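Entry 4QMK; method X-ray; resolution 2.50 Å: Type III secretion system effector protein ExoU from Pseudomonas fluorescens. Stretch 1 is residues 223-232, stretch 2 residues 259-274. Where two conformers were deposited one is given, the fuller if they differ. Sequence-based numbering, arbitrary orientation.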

# COMPACT_ATOMS: atom_id res chain seq x y z
N GLY A 223 8.98 -5.56 -14.87
CA GLY A 223 7.97 -5.66 -13.81
C GLY A 223 6.83 -6.56 -14.24
O GLY A 223 6.53 -6.68 -15.42
N GLY A 224 6.21 -7.24 -13.30
CA GLY A 224 5.12 -8.15 -13.62
C GLY A 224 3.80 -7.43 -13.55
O GLY A 224 3.70 -6.38 -12.93
N ALA A 225 2.79 -7.96 -14.20
CA ALA A 225 1.46 -7.36 -14.12
C ALA A 225 0.83 -7.56 -12.73
O ALA A 225 1.00 -8.61 -12.09
CB ALA A 225 0.54 -7.96 -15.17
N THR A 226 0.13 -6.52 -12.27
CA THR A 226 -0.62 -6.60 -11.03
C THR A 226 -2.09 -6.64 -11.37
O THR A 226 -2.48 -6.43 -12.51
CB THR A 226 -0.39 -5.41 -10.13
OG1 THR A 226 -0.69 -4.20 -10.84
CG2 THR A 226 1.03 -5.39 -9.62
N PHE A 227 -2.90 -6.89 -10.35
CA PHE A 227 -4.34 -6.91 -10.51
C PHE A 227 -4.85 -5.54 -10.92
O PHE A 227 -5.78 -5.46 -11.70
CB PHE A 227 -5.02 -7.32 -9.18
CG PHE A 227 -4.77 -8.75 -8.78
CD1 PHE A 227 -5.54 -9.75 -9.24
CD2 PHE A 227 -3.75 -9.07 -7.96
CE1 PHE A 227 -5.31 -11.07 -8.90
CE2 PHE A 227 -3.51 -10.40 -7.59
CZ PHE A 227 -4.29 -11.38 -8.05
N ARG A 228 -4.24 -4.48 -10.41
CA ARG A 228 -4.67 -3.13 -10.76
C ARG A 228 -4.38 -2.83 -12.21
O ARG A 228 -5.13 -2.08 -12.82
CB ARG A 228 -4.03 -2.01 -9.90
CG ARG A 228 -4.83 -0.69 -9.97
CD ARG A 228 -4.04 0.57 -9.59
NE ARG A 228 -3.58 0.62 -8.19
CZ ARG A 228 -4.36 0.87 -7.13
NH1 ARG A 228 -5.67 1.06 -7.26
NH2 ARG A 228 -3.83 0.90 -5.91
N ASP A 229 -3.28 -3.36 -12.75
CA ASP A 229 -2.97 -3.12 -14.14
C ASP A 229 -4.03 -3.72 -14.98
O ASP A 229 -4.48 -3.11 -15.94
CB ASP A 229 -1.65 -3.78 -14.54
CG ASP A 229 -0.46 -3.10 -13.97
OD1 ASP A 229 -0.55 -1.87 -13.71
OD2 ASP A 229 0.57 -3.78 -13.75
N LEU A 230 -4.39 -4.96 -14.66
CA LEU A 230 -5.41 -5.66 -15.40
C LEU A 230 -6.72 -4.88 -15.42
O LEU A 230 -7.24 -4.61 -16.48
CB LEU A 230 -5.58 -7.08 -14.86
CG LEU A 230 -4.49 -8.10 -15.24
CD1 LEU A 230 -4.85 -9.49 -14.76
CD2 LEU A 230 -4.30 -8.16 -16.73
N GLU A 231 -7.20 -4.45 -14.26
CA GLU A 231 -8.41 -3.64 -14.19
C GLU A 231 -8.35 -2.41 -15.12
O GLU A 231 -9.27 -2.17 -15.89
CB GLU A 231 -8.64 -3.17 -12.76
CG GLU A 231 -9.72 -2.11 -12.57
CD GLU A 231 -9.53 -1.37 -11.24
OE1 GLU A 231 -8.61 -0.52 -11.15
OE2 GLU A 231 -10.31 -1.64 -10.29
N VAL A 232 -7.29 -1.63 -15.00
CA VAL A 232 -7.06 -0.44 -15.82
C VAL A 232 -7.01 -0.75 -17.32
O VAL A 232 -7.70 -0.12 -18.14
CB VAL A 232 -5.76 0.26 -15.43
CG1 VAL A 232 -5.37 1.29 -16.46
CG2 VAL A 232 -5.90 0.91 -14.05
N VAL A 259 -8.40 -14.47 -1.05
CA VAL A 259 -8.87 -13.79 -2.29
C VAL A 259 -7.94 -12.65 -2.72
O VAL A 259 -7.69 -11.70 -1.98
CB VAL A 259 -10.28 -13.20 -2.07
CG1 VAL A 259 -10.78 -12.47 -3.32
CG2 VAL A 259 -11.25 -14.29 -1.64
N PHE A 260 -7.41 -12.78 -3.91
CA PHE A 260 -6.58 -11.75 -4.49
C PHE A 260 -7.37 -11.15 -5.64
O PHE A 260 -7.93 -11.87 -6.43
CB PHE A 260 -5.33 -12.36 -5.05
CG PHE A 260 -4.45 -13.05 -4.04
CD1 PHE A 260 -3.62 -12.32 -3.22
CD2 PHE A 260 -4.41 -14.39 -3.98
CE1 PHE A 260 -2.83 -12.94 -2.27
CE2 PHE A 260 -3.62 -15.03 -3.05
CZ PHE A 260 -2.83 -14.30 -2.19
N ASN A 261 -7.40 -9.84 -5.74
CA ASN A 261 -8.04 -9.12 -6.84
C ASN A 261 -7.74 -7.60 -6.75
O ASN A 261 -7.02 -7.15 -5.85
CB ASN A 261 -9.55 -9.36 -6.83
CG ASN A 261 -10.25 -8.84 -5.56
OD1 ASN A 261 -9.77 -7.93 -4.85
ND2 ASN A 261 -11.38 -9.44 -5.26
N ALA A 262 -8.30 -6.80 -7.65
CA ALA A 262 -7.94 -5.37 -7.69
C ALA A 262 -8.41 -4.60 -6.47
O ALA A 262 -7.80 -3.58 -6.11
CB ALA A 262 -8.46 -4.72 -8.95
N ASN A 263 -9.46 -5.07 -5.83
CA ASN A 263 -9.98 -4.37 -4.67
C ASN A 263 -9.21 -4.64 -3.36
O ASN A 263 -8.93 -3.70 -2.61
CB ASN A 263 -11.48 -4.65 -4.55
CG ASN A 263 -12.29 -3.94 -5.65
OD1 ASN A 263 -11.73 -3.29 -6.56
ND2 ASN A 263 -13.62 -4.07 -5.58
N LEU A 264 -8.81 -5.88 -3.10
CA LEU A 264 -8.08 -6.20 -1.86
C LEU A 264 -6.57 -6.10 -1.95
O LEU A 264 -5.89 -5.81 -0.95
CB LEU A 264 -8.41 -7.63 -1.43
CG LEU A 264 -9.79 -7.97 -0.89
CD1 LEU A 264 -10.16 -9.41 -1.21
CD2 LEU A 264 -9.83 -7.72 0.61
N THR A 265 -6.03 -6.41 -3.14
CA THR A 265 -4.57 -6.54 -3.35
C THR A 265 -4.19 -5.97 -4.72
O THR A 265 -3.53 -6.63 -5.52
CB THR A 265 -4.15 -8.02 -3.30
OG1 THR A 265 -4.69 -8.74 -4.44
CG2 THR A 265 -4.69 -8.65 -2.07
N PRO A 266 -4.55 -4.70 -4.96
CA PRO A 266 -4.34 -4.06 -6.23
C PRO A 266 -2.91 -4.13 -6.74
O PRO A 266 -2.71 -4.40 -7.93
CB PRO A 266 -4.72 -2.61 -5.96
CG PRO A 266 -4.58 -2.41 -4.49
CD PRO A 266 -4.98 -3.74 -3.92
N ASP A 267 -1.94 -3.88 -5.87
CA ASP A 267 -0.55 -3.82 -6.31
C ASP A 267 0.18 -5.16 -6.26
O ASP A 267 1.40 -5.22 -6.33
CB ASP A 267 0.19 -2.77 -5.49
CG ASP A 267 -0.44 -1.37 -5.61
OD1 ASP A 267 -1.00 -1.00 -6.69
OD2 ASP A 267 -0.34 -0.62 -4.60
N MET A 268 -0.53 -6.26 -6.14
CA MET A 268 0.14 -7.53 -6.07
C MET A 268 0.35 -8.15 -7.41
O MET A 268 -0.51 -8.08 -8.26
CB MET A 268 -0.65 -8.53 -5.25
CG MET A 268 0.25 -9.68 -4.86
SD MET A 268 -0.66 -10.91 -4.07
CE MET A 268 0.65 -11.92 -3.38
N ASP A 269 1.49 -8.81 -7.55
CA ASP A 269 1.89 -9.50 -8.74
C ASP A 269 0.98 -10.68 -8.90
O ASP A 269 0.74 -11.41 -7.93
CB ASP A 269 3.33 -9.99 -8.57
CG ASP A 269 3.87 -10.63 -9.82
OD1 ASP A 269 4.31 -9.90 -10.72
OD2 ASP A 269 3.88 -11.87 -9.90
N ILE A 270 0.46 -10.88 -10.11
CA ILE A 270 -0.50 -11.96 -10.33
C ILE A 270 0.13 -13.34 -10.30
O ILE A 270 -0.52 -14.31 -9.90
CB ILE A 270 -1.34 -11.75 -11.60
CG1 ILE A 270 -0.51 -11.82 -12.87
CG2 ILE A 270 -1.99 -10.36 -11.56
CD1 ILE A 270 -1.34 -11.59 -14.13
N GLY A 271 1.39 -13.42 -10.70
CA GLY A 271 2.10 -14.70 -10.72
C GLY A 271 2.26 -15.24 -9.33
O GLY A 271 1.95 -16.40 -9.05
N ARG A 272 2.71 -14.36 -8.46
CA ARG A 272 2.90 -14.68 -7.06
C ARG A 272 1.54 -15.09 -6.45
O ARG A 272 1.47 -16.08 -5.70
CB ARG A 272 3.56 -13.47 -6.37
CG ARG A 272 3.85 -13.54 -4.87
CD ARG A 272 4.44 -14.86 -4.40
NE ARG A 272 5.77 -15.11 -4.92
CZ ARG A 272 6.91 -14.75 -4.33
NH1 ARG A 272 6.93 -14.10 -3.18
NH2 ARG A 272 8.04 -15.05 -4.92
N ALA A 273 0.46 -14.37 -6.80
CA ALA A 273 -0.88 -14.67 -6.30
C ALA A 273 -1.30 -16.06 -6.67
O ALA A 273 -1.96 -16.75 -5.87
CB ALA A 273 -1.89 -13.71 -6.90
N ALA A 274 -1.00 -16.42 -7.91
CA ALA A 274 -1.37 -17.72 -8.46
C ALA A 274 -0.56 -18.84 -7.84
O ALA A 274 -1.06 -19.95 -7.66
CB ALA A 274 -1.14 -17.72 -9.97
O HOH W 1 4.62 -7.36 -10.53
O HOH W 2 2.99 -10.96 -12.74
O HOH W 3 -0.27 -1.99 -9.13
O HOH W 4 -7.94 -0.94 -8.38

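Two helix starts meet here through their caps: Thr226, the N-cap of helix 227-232, and Asp269, the N-cap of helix 270-274, form a single beta bridge, their CA atoms 4.5 Å apart. Ile270 N donates to Ala225 O at 3.1 Å, while Phe227 N gives a weak bond to Met268 O at 3.4 Å. The same Met268 O lies 3.1 Å from Thr226 CA, a CA-H...O contact. Next along, Arg228 N donates to Pro266 O at 2.9 Å. The first turn of a helix has amide hydrogens with no preceding turn to receive them, and here the Thr265-Met268 type I turn supplies carbonyls to two of them.

Each cap also serves its own helix. Thr226 OG1 accepts weakly from Asp229 N at 3.3 Å, and Asp269 OD2 accepts from Arg272 N at 3.1 Å. Water 1 and water 2 both donate to Asp269 OD1, linking it to Gly224 O and Ala225 O respectively. Gly224 leaves room for this carboxylate: a CB there would sit 2.2 Å from Asp269 OD1.

Phe227 is the apolar plug, pointing toward stretch 2 with chi1 in m. Ile270 CG2 stands over one ring face, 4.0 Å from the centroid and nearly on the normal, a CH-pi contact; the backbone at Phe260 and Asn261 covers the opposite face. Ala273 CB meets the ring edge, 3.5 Å from Phe227 CZ. Ile270 reaches further with CD1, 4.1 Å from Leu230 CD1, so one branched side chain serves both neighbours.

A charged pairing joins two exposed residues. Arg228 NE and Asp267 OD1 form a salt bridge at 3.4 Å, its hydrogen bond weak, with Pro266 CB over one guanidinium face. Water 3 donates to Asp267 OD1 and also bonds Thr226 OG1, tying Asp267 back to the cap residue.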